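Local coordinates for protein tyrosinase (Burkholderia thailandensis, PDB 5ZRD) that uses a pair of copper ions to hydroxylate monophenols and probably to oxidise the resulting catechols to quinones, at residues A[13-18]-A[119-124]; A[37-42]-A[99-104]; A[103-108]-A[112-117]. All coordinates share one frame; numbering follows the deposited sequence.

Contact 1 of 3, residues A[13-18]-A[119-124]; sequences SVRDLQ and ETDEYT
The guanidinium of Arg15 lies nearly flat on the ring of Tyr123, the two planes 21° apart and their centres separated by 4.0 Å. This is the tight half of the contact. Arg15 NE comes down to 3.4 Å from Tyr123 CD1, so the stack is displaced over the face toward the CD1 side of the rim, an off-centre cation-pi pair, while Arg15 CD sits over the same ring in a CH-pi contact, 4.2 Å from the centroid. Arg15 reaches there by bending at its second torsion, and Tyr123 presents its face with CG anti to the backbone N (chi1 -179°).

Both partners stand in the first turn of a helix, 14-22 and 122-127, each with an N-cap. Asp121 OD1 accepts from Thr124 N at 2.6 Å in a nearly straight bond, whereas Ser13 OG makes only weak capping bonds to Arg15 N and Asp16 N. Against Arg15 the Asp121 carboxylate is the loose half: its OD2 comes no nearer than 4.1 Å, to Arg15 CB, and its plane stands almost upright to the guanidinium. The opposite charges may still attract, with Arg15 NE 5.6 Å from Asp121 OD2. Arg15, Asp121 and Tyr123 all keep some exposure to solvent at the protein surface.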
loop_
_atom_site.group_PDB
_atom_site.type_symbol
_atom_site.label_atom_id
_atom_site.label_comp_id
_atom_site.label_asym_id
_atom_site.label_seq_id
_atom_site.Cartn_x
_atom_site.Cartn_y
_atom_site.Cartn_z
ATOM N N SER A 13 -25.361 -6.086 44.432
ATOM C CA SER A 13 -25.015 -7.442 44.037
ATOM C C SER A 13 -26.231 -8.130 43.398
ATOM O O SER A 13 -27.307 -8.146 43.995
ATOM C CB SER A 13 -24.516 -8.234 45.214
ATOM O OG SER A 13 -24.555 -9.624 44.936
ATOM N N VAL A 14 -26.029 -8.726 42.216
ATOM C CA VAL A 14 -27.086 -9.414 41.487
ATOM C C VAL A 14 -27.633 -10.555 42.350
ATOM O O VAL A 14 -28.828 -10.842 42.337
ATOM C CB VAL A 14 -26.619 -9.909 40.101
ATOM C CG1 VAL A 14 -26.220 -11.372 40.099
ATOM C CG2 VAL A 14 -27.703 -9.692 39.057
ATOM N N ARG A 15 -26.763 -11.193 43.097
ATOM C CA ARG A 15 -27.182 -12.274 43.928
ATOM C C ARG A 15 -28.160 -11.748 44.983
ATOM O O ARG A 15 -29.146 -12.435 45.316
ATOM C CB ARG A 15 -25.984 -12.938 44.597
ATOM C CG ARG A 15 -26.347 -13.849 45.756
ATOM C CD ARG A 15 -27.119 -15.057 45.295
ATOM N NE ARG A 15 -27.243 -16.015 46.378
ATOM C CZ ARG A 15 -28.237 -16.886 46.493
ATOM N NH1 ARG A 15 -28.442 -17.484 47.653
ATOM N NH2 ARG A 15 -29.032 -17.133 45.469
ATOM N N ASP A 16 -27.878 -10.555 45.511
ATOM C CA ASP A 16 -28.748 -9.941 46.502
ATOM C C ASP A 16 -30.126 -9.610 45.884
ATOM O O ASP A 16 -31.134 -9.739 46.584
ATOM C CB ASP A 16 -28.066 -8.686 47.109
ATOM C CG ASP A 16 -28.925 -7.960 48.139
ATOM O OD1 ASP A 16 -29.276 -8.611 49.138
ATOM O OD2 ASP A 16 -29.220 -6.748 47.946
ATOM N N LEU A 17 -30.167 -9.175 44.611
ATOM C CA LEU A 17 -31.437 -8.840 43.955
ATOM C C LEU A 17 -32.283 -10.111 43.760
ATOM O O LEU A 17 -33.512 -10.046 43.770
ATOM C CB LEU A 17 -31.164 -8.145 42.620
ATOM C CG LEU A 17 -30.448 -6.788 42.690
ATOM C CD1 LEU A 17 -30.575 -6.021 41.384
ATOM C CD2 LEU A 17 -30.969 -5.918 43.825
ATOM N N GLN A 18 -31.633 -11.263 43.600
ATOM C CA GLN A 18 -32.329 -12.492 43.301
ATOM C C GLN A 18 -32.907 -13.067 44.594
ATOM O O GLN A 18 -33.883 -13.790 44.558
ATOM C CB GLN A 18 -31.398 -13.512 42.648
ATOM C CG GLN A 18 -32.134 -14.655 41.952
ATOM C CD GLN A 18 -31.225 -15.639 41.246
ATOM O OE1 GLN A 18 -31.653 -16.717 40.852
ATOM N NE2 GLN A 18 -29.960 -15.292 41.072
ATOM N N GLU A 119 -18.266 -11.945 42.097
ATOM C CA GLU A 119 -17.568 -13.163 41.613
ATOM C C GLU A 119 -16.842 -13.894 42.748
ATOM O O GLU A 119 -16.493 -15.085 42.592
ATOM C CB GLU A 119 -16.539 -12.788 40.538
ATOM C CG GLU A 119 -17.163 -12.318 39.239
ATOM C CD GLU A 119 -16.322 -11.399 38.366
ATOM O OE1 GLU A 119 -16.656 -11.294 37.186
ATOM O OE2 GLU A 119 -15.332 -10.783 38.857
ATOM N N THR A 120 -16.544 -13.170 43.819
ATOM C CA THR A 120 -15.743 -13.676 44.929
ATOM C C THR A 120 -16.549 -13.730 46.234
ATOM O O THR A 120 -15.982 -13.903 47.288
ATOM C CB THR A 120 -14.490 -12.815 45.123
ATOM O OG1 THR A 120 -14.873 -11.445 45.223
ATOM C CG2 THR A 120 -13.507 -12.956 43.981
ATOM N N ASP A 121 -17.858 -13.567 46.184
ATOM C CA ASP A 121 -18.698 -13.797 47.355
ATOM C C ASP A 121 -18.829 -15.306 47.601
ATOM O O ASP A 121 -18.391 -16.125 46.785
ATOM C CB ASP A 121 -20.114 -13.171 47.179
ATOM C CG ASP A 121 -21.034 -13.975 46.215
ATOM O OD1 ASP A 121 -20.606 -15.012 45.638
ATOM O OD2 ASP A 121 -22.205 -13.578 46.054
ATOM N N GLU A 122 -19.479 -15.633 48.712
ATOM C CA GLU A 122 -19.637 -16.992 49.223
ATOM C C GLU A 122 -20.485 -17.816 48.235
ATOM O O GLU A 122 -20.171 -18.994 47.973
ATOM C CB GLU A 122 -20.247 -16.953 50.645
ATOM C CG GLU A 122 -19.931 -18.169 51.522
ATOM C CD GLU A 122 -18.448 -18.501 51.739
ATOM O OE1 GLU A 122 -18.148 -19.706 51.946
ATOM O OE2 GLU A 122 -17.575 -17.563 51.696
ATOM N N TYR A 123 -21.541 -17.206 47.683
ATOM C CA TYR A 123 -22.409 -17.928 46.760
ATOM C C TYR A 123 -21.587 -18.426 45.555
ATOM O O TYR A 123 -21.592 -19.642 45.237
ATOM C CB TYR A 123 -23.630 -17.115 46.310
ATOM C CG TYR A 123 -24.501 -17.916 45.383
ATOM C CD1 TYR A 123 -25.412 -18.828 45.882
ATOM C CD2 TYR A 123 -24.319 -17.885 44.011
ATOM C CE1 TYR A 123 -26.145 -19.665 45.045
ATOM C CE2 TYR A 123 -25.071 -18.681 43.155
ATOM C CZ TYR A 123 -25.976 -19.596 43.675
ATOM O OH TYR A 123 -26.734 -20.398 42.871
ATOM N N THR A 124 -20.865 -17.511 44.921
ATOM C CA THR A 124 -20.189 -17.866 43.696
ATOM C C THR A 124 -19.146 -18.940 44.017
ATOM O O THR A 124 -19.000 -19.915 43.273
ATOM C CB THR A 124 -19.580 -16.655 42.971
ATOM O OG1 THR A 124 -20.536 -15.634 42.684
ATOM C CG2 THR A 124 -18.982 -17.067 41.651
#

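Contact 2 of 3, residues A[37-42]-A[99-104]; sequences VGIQAL and YKLEEA
The flat group that Ile39 meets is the backbone carbonyl of Ala104, and Ile39 lays its CG2 methyl over one face of it. That methyl is 3.3 Å from Ala104 O and 3.6 Å from Ala104 C, so it meets the carbonyl from above rather than at an edge. It also touches the Ala104 side chain, with Ile39 CG2 4.0 Å from Ala104 CB. The helices come close here, Ile39 CA and Ala104 CA being 6.7 Å apart, consistent with the small alanine side chain. The other branch of the isoleucine goes elsewhere: CG1 stands between the backbone N and the carbonyl carbon (chi1 67°), and from it CD1 extends to Leu101 CD1, 4.1 Å away. Ile39 and Leu101 cross at about a right angle and meet methyl to methyl.

Ile39 lies near the end of helix 27-41, while Leu101 and Ala104 belong to helix 90-108, which carries the copper ligand His94 and is one of the helices of the bundle that holds the copper pair in tyrosinases. Phe50 and Leu53 of helix 50-57 pack nearby, Phe50 touching both Ile39 and Leu101, so three helices share this buried apolar patch.

Elsewhere on helix 90-108 the polar side chains find partners of their own. Lys100 NZ makes a salt bridge of 2.8 Å to Glu103 OE1, one turn along the helix, arriving on the syn side and 26° out of the carboxylate plane. Glu102, whose side chain starts away from helix 27-41, forms salt bridges to Arg9 and Arg11.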
loop_
_atom_site.group_PDB
_atom_site.type_symbol
_atom_site.label_atom_id
_atom_site.label_comp_id
_atom_site.label_asym_id
_atom_site.label_seq_id
_atom_site.Cartn_x
_atom_site.Cartn_y
_atom_site.Cartn_z
ATOM N N VAL A 37 -34.693 -6.314 28.493
ATOM C CA VAL A 37 -35.610 -6.622 27.368
ATOM C C VAL A 37 -35.708 -5.388 26.458
ATOM O O VAL A 37 -35.505 -5.453 25.245
ATOM C CB VAL A 37 -36.991 -7.089 27.874
ATOM C CG1 VAL A 37 -37.973 -7.256 26.721
ATOM C CG2 VAL A 37 -36.891 -8.383 28.672
ATOM N N GLY A 38 -35.921 -4.229 27.054
ATOM C CA GLY A 38 -36.075 -3.012 26.259
ATOM C C GLY A 38 -34.860 -2.668 25.415
ATOM O O GLY A 38 -35.009 -2.316 24.236
ATOM N N ILE A 39 -33.646 -2.730 25.977
ATOM C CA ILE A 39 -32.446 -2.332 25.163
ATOM C C ILE A 39 -32.176 -3.397 24.098
ATOM O O ILE A 39 -31.672 -3.082 23.019
ATOM C CB ILE A 39 -31.198 -1.997 26.020
ATOM C CG1 ILE A 39 -30.599 -3.197 26.766
ATOM C CG2 ILE A 39 -31.486 -0.843 26.982
ATOM C CD1 ILE A 39 -29.141 -2.984 27.200
ATOM N N GLN A 40 -32.549 -4.644 24.368
ATOM C CA GLN A 40 -32.379 -5.710 23.357
ATOM C C GLN A 40 -33.373 -5.501 22.207
ATOM O O GLN A 40 -33.086 -5.933 21.107
ATOM C CB GLN A 40 -32.484 -7.097 24.003
ATOM C CG GLN A 40 -31.181 -7.489 24.681
ATOM C CD GLN A 40 -31.130 -8.811 25.400
ATOM O OE1 GLN A 40 -32.057 -9.621 25.371
ATOM N NE2 GLN A 40 -30.005 -9.032 26.067
ATOM N N ALA A 41 -34.492 -4.789 22.422
ATOM C CA ALA A 41 -35.508 -4.686 21.367
ATOM C C ALA A 41 -35.340 -3.382 20.590
ATOM O O ALA A 41 -36.026 -3.176 19.618
ATOM C CB ALA A 41 -36.888 -4.781 21.956
ATOM N N LEU A 42 -34.442 -2.495 20.981
ATOM C CA LEU A 42 -34.279 -1.304 20.167
ATOM C C LEU A 42 -33.615 -1.691 18.850
ATOM O O LEU A 42 -32.845 -2.585 18.828
ATOM C CB LEU A 42 -33.459 -0.260 20.933
ATOM C CG LEU A 42 -34.236 0.438 22.050
ATOM C CD1 LEU A 42 -33.295 1.081 23.061
ATOM C CD2 LEU A 42 -35.213 1.471 21.468
ATOM N N TYR A 99 -21.152 2.241 32.424
ATOM C CA TYR A 99 -21.991 3.370 32.765
ATOM C C TYR A 99 -22.878 3.707 31.570
ATOM O O TYR A 99 -24.025 3.923 31.762
ATOM C CB TYR A 99 -21.132 4.584 33.119
ATOM C CG TYR A 99 -21.881 5.849 33.448
ATOM C CD1 TYR A 99 -22.489 6.005 34.676
ATOM C CD2 TYR A 99 -21.922 6.915 32.565
ATOM C CE1 TYR A 99 -23.145 7.175 35.009
ATOM C CE2 TYR A 99 -22.570 8.100 32.888
ATOM C CZ TYR A 99 -23.174 8.228 34.121
ATOM O OH TYR A 99 -23.817 9.368 34.485
ATOM N N LYS A 100 -22.302 3.730 30.370
ATOM C CA LYS A 100 -23.029 4.033 29.152
ATOM C C LYS A 100 -24.133 2.991 28.879
ATOM O O LYS A 100 -25.266 3.343 28.449
ATOM C CB LYS A 100 -22.048 4.177 27.988
ATOM C CG LYS A 100 -21.428 5.565 27.845
ATOM C CD LYS A 100 -22.475 6.672 27.797
ATOM C CE LYS A 100 -21.898 8.052 27.563
ATOM N NZ LYS A 100 -22.951 9.098 27.575
ATOM N N LEU A 101 -23.875 1.726 29.157
ATOM C CA LEU A 101 -24.936 0.722 28.986
ATOM C C LEU A 101 -26.013 0.966 30.046
ATOM O O LEU A 101 -27.182 0.772 29.817
ATOM C CB LEU A 101 -24.378 -0.706 29.097
ATOM C CG LEU A 101 -25.467 -1.774 29.100
ATOM C CD1 LEU A 101 -25.144 -2.898 28.140
ATOM C CD2 LEU A 101 -25.704 -2.296 30.514
ATOM N N GLU A 102 -25.576 1.326 31.230
ATOM C CA GLU A 102 -26.525 1.639 32.279
ATOM C C GLU A 102 -27.364 2.864 31.864
ATOM O O GLU A 102 -28.524 2.913 32.207
ATOM C CB GLU A 102 -25.759 1.894 33.570
ATOM C CG GLU A 102 -26.636 1.987 34.800
ATOM C CD GLU A 102 -25.881 2.376 36.052
ATOM O OE1 GLU A 102 -25.100 3.397 35.988
ATOM O OE2 GLU A 102 -26.092 1.686 37.093
ATOM N N GLU A 103 -26.808 3.834 31.133
ATOM C CA GLU A 103 -27.619 5.010 30.675
ATOM C C GLU A 103 -28.727 4.514 29.736
ATOM O O GLU A 103 -29.855 4.985 29.814
ATOM C CB GLU A 103 -26.780 6.075 29.952
ATOM C CG GLU A 103 -26.194 7.130 30.878
ATOM C CD GLU A 103 -25.520 8.317 30.190
ATOM O OE1 GLU A 103 -25.150 8.185 29.007
ATOM O OE2 GLU A 103 -25.371 9.374 30.844
ATOM N N ALA A 104 -28.390 3.538 28.888
ATOM C CA ALA A 104 -29.327 2.852 27.994
ATOM C C ALA A 104 -30.377 2.069 28.780
ATOM O O ALA A 104 -31.541 2.113 28.416
ATOM C CB ALA A 104 -28.577 1.931 27.077
#

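Contact 3 of 3, residues A[103-108]-A[112-117]; sequences EALQSI and VSMPFW
Gln106 NE2 donates to the backbone oxygen Val112 O at 2.9 Å, and this bond ties the last turns of helix 90-108 to the chain that leaves it. After the helix the chain turns back and residues 112-117 leave obliquely in extended form within the central tyrosinase domain, touching the helix through Val112 and Met114 without forming a regular strand. The bond is moderately bent, 153° at the hydrogen; the oxygen lies close to the amide plane of Gln106, whereas the nitrogen is tilted 21° from the carbonyl plane of Val112. Beyond CG the glutamine is extended, which brings the amide up to the Val112 carbonyl, and its CG is itself only 3.2 Å from Val112 O.

One residue earlier, Leu105 supplies the apolar half. Its CB packs on Val112 CG1 at 3.8 Å; a first torsion of 75°, with CG1 between the backbone N and the carbonyl carbon of the valine, sets this methyl against Leu105 CB. Helix 27-41 adds Ala35, Trp36 and Ile39 around the leucine, and Phe318 of helix 315-334 touches Met114. Within 103-108, Ser107 OG donates to Ala104 O at 2.7 Å. Met114 bends at its second and third torsions, and it is the sulfur, SD, that meets Leu105 CD1, 3.9 Å away.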
loop_
_atom_site.group_PDB
_atom_site.type_symbol
_atom_site.label_atom_id
_atom_site.label_comp_id
_atom_site.label_asym_id
_atom_site.label_seq_id
_atom_site.Cartn_x
_atom_site.Cartn_y
_atom_site.Cartn_z
ATOM N N GLU A 103 -26.808 3.834 31.133
ATOM C CA GLU A 103 -27.619 5.010 30.675
ATOM C C GLU A 103 -28.727 4.514 29.736
ATOM O O GLU A 103 -29.855 4.985 29.814
ATOM C CB GLU A 103 -26.780 6.075 29.952
ATOM C CG GLU A 103 -26.194 7.130 30.878
ATOM C CD GLU A 103 -25.520 8.317 30.190
ATOM O OE1 GLU A 103 -25.150 8.185 29.007
ATOM O OE2 GLU A 103 -25.371 9.374 30.844
ATOM N N ALA A 104 -28.390 3.538 28.888
ATOM C CA ALA A 104 -29.327 2.852 27.994
ATOM C C ALA A 104 -30.377 2.069 28.780
ATOM O O ALA A 104 -31.541 2.113 28.416
ATOM C CB ALA A 104 -28.577 1.931 27.077
ATOM N N LEU A 105 -30.008 1.342 29.817
ATOM C CA LEU A 105 -31.042 0.629 30.548
ATOM C C LEU A 105 -32.047 1.655 31.115
ATOM O O LEU A 105 -33.240 1.357 31.255
ATOM C CB LEU A 105 -30.457 -0.222 31.681
ATOM C CG LEU A 105 -29.535 -1.377 31.305
ATOM C CD1 LEU A 105 -28.970 -1.993 32.570
ATOM C CD2 LEU A 105 -30.247 -2.460 30.507
ATOM N N GLN A 106 -31.555 2.848 31.436
ATOM C CA GLN A 106 -32.323 3.853 32.187
ATOM C C GLN A 106 -33.351 4.544 31.273
ATOM O O GLN A 106 -34.391 5.035 31.740
ATOM C CB GLN A 106 -31.376 4.875 32.822
ATOM C CG GLN A 106 -30.887 4.484 34.210
ATOM C CD GLN A 106 -29.836 5.423 34.758
ATOM O OE1 GLN A 106 -29.402 6.369 34.092
ATOM N NE2 GLN A 106 -29.403 5.160 35.982
ATOM N N SER A 107 -33.050 4.550 29.983
ATOM C CA SER A 107 -33.944 5.004 28.936
ATOM C C SER A 107 -35.176 4.097 28.811
ATOM O O SER A 107 -36.152 4.539 28.263
ATOM C CB SER A 107 -33.243 5.081 27.612
ATOM O OG SER A 107 -33.173 3.782 27.048
ATOM N N ILE A 108 -35.116 2.857 29.266
ATOM C CA ILE A 108 -36.262 1.993 29.314
ATOM C C ILE A 108 -36.902 2.121 30.693
ATOM O O ILE A 108 -38.094 2.373 30.797
ATOM C CB ILE A 108 -35.866 0.527 29.036
ATOM C CG1 ILE A 108 -35.102 0.337 27.718
ATOM C CG2 ILE A 108 -37.073 -0.406 29.132
ATOM C CD1 ILE A 108 -35.590 1.185 26.569
ATOM N N VAL A 112 -32.927 2.986 36.904
ATOM C CA VAL A 112 -32.489 1.599 37.207
ATOM C C VAL A 112 -30.947 1.626 37.295
ATOM O O VAL A 112 -30.281 2.493 36.669
ATOM C CB VAL A 112 -32.990 0.554 36.187
ATOM C CG1 VAL A 112 -32.231 0.624 34.883
ATOM C CG2 VAL A 112 -32.905 -0.864 36.727
ATOM N N SER A 113 -30.412 0.697 38.080
ATOM C CA SER A 113 -28.964 0.521 38.297
ATOM C C SER A 113 -28.498 -0.860 37.808
ATOM O O SER A 113 -29.138 -1.921 38.047
ATOM C CB SER A 113 -28.596 0.705 39.765
ATOM O OG SER A 113 -28.779 2.064 40.147
ATOM N N MET A 114 -27.334 -0.833 37.177
ATOM C CA MET A 114 -26.703 -2.040 36.713
ATOM C C MET A 114 -26.043 -2.721 37.910
ATOM O O MET A 114 -25.143 -2.160 38.501
ATOM C CB MET A 114 -25.653 -1.702 35.650
ATOM C CG MET A 114 -24.947 -2.919 35.082
ATOM S SD MET A 114 -26.050 -4.027 34.168
ATOM C CE MET A 114 -25.267 -5.597 34.533
ATOM N N PRO A 115 -26.493 -3.923 38.272
ATOM C CA PRO A 115 -25.873 -4.583 39.404
ATOM C C PRO A 115 -24.588 -5.295 38.979
ATOM O O PRO A 115 -24.268 -5.301 37.780
ATOM C CB PRO A 115 -26.888 -5.637 39.868
ATOM C CG PRO A 115 -27.639 -5.981 38.613
ATOM C CD PRO A 115 -27.574 -4.755 37.720
ATOM N N PHE A 116 -23.914 -5.889 39.964
ATOM C CA PHE A 116 -22.643 -6.572 39.745
ATOM C C PHE A 116 -22.803 -8.052 40.110
ATOM O O PHE A 116 -23.445 -8.419 41.092
ATOM C CB PHE A 116 -21.485 -5.928 40.519
ATOM C CG PHE A 116 -21.654 -5.810 42.014
ATOM C CD1 PHE A 116 -22.229 -4.676 42.575
ATOM C CD2 PHE A 116 -21.198 -6.802 42.866
ATOM C CE1 PHE A 116 -22.382 -4.550 43.951
ATOM C CE2 PHE A 116 -21.340 -6.674 44.244
ATOM C CZ PHE A 116 -21.944 -5.551 44.785
ATOM N N TRP A 117 -22.222 -8.907 39.292
ATOM C CA TRP A 117 -22.008 -10.289 39.704
ATOM C C TRP A 117 -20.821 -10.310 40.647
ATOM O O TRP A 117 -19.691 -10.147 40.216
ATOM C CB TRP A 117 -21.762 -11.220 38.514
ATOM C CG TRP A 117 -21.278 -12.580 38.908
ATOM C CD1 TRP A 117 -21.500 -13.250 40.077
ATOM C CD2 TRP A 117 -20.516 -13.461 38.087
ATOM N NE1 TRP A 117 -20.891 -14.476 40.049
ATOM C CE2 TRP A 117 -20.321 -14.652 38.823
ATOM C CE3 TRP A 117 -20.009 -13.373 36.796
ATOM C CZ2 TRP A 117 -19.576 -15.721 38.327
ATOM C CZ3 TRP A 117 -19.276 -14.428 36.310
ATOM C CH2 TRP A 117 -19.073 -15.592 37.058
#

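In the fold
Contacts 2 and 3 lie side by side on helix 90-108, sharing Glu103 and Ala104, with centres 7 Å apart. Glu102 OE2 accepts from Met114 N at 2.8 Å, and Ile39 CD1 packs on Leu105 CD2 at 3.5 Å. Both are nested along the chain inside the loop closed by contact 1, whose centre is about 17 Å from that of contact 3; contacts 1 and 3 touch where Val14 N probably donates to Phe116 O (2.8 Å). Neither contact 2 nor contact 3 is in the copper ions' immediate surroundings: the side chains of Met114 and Leu101 are about 8 and 9 Å from that of the ligand His320, and each is about 13 Å from a copper ion. Contact 1 lies away from the site.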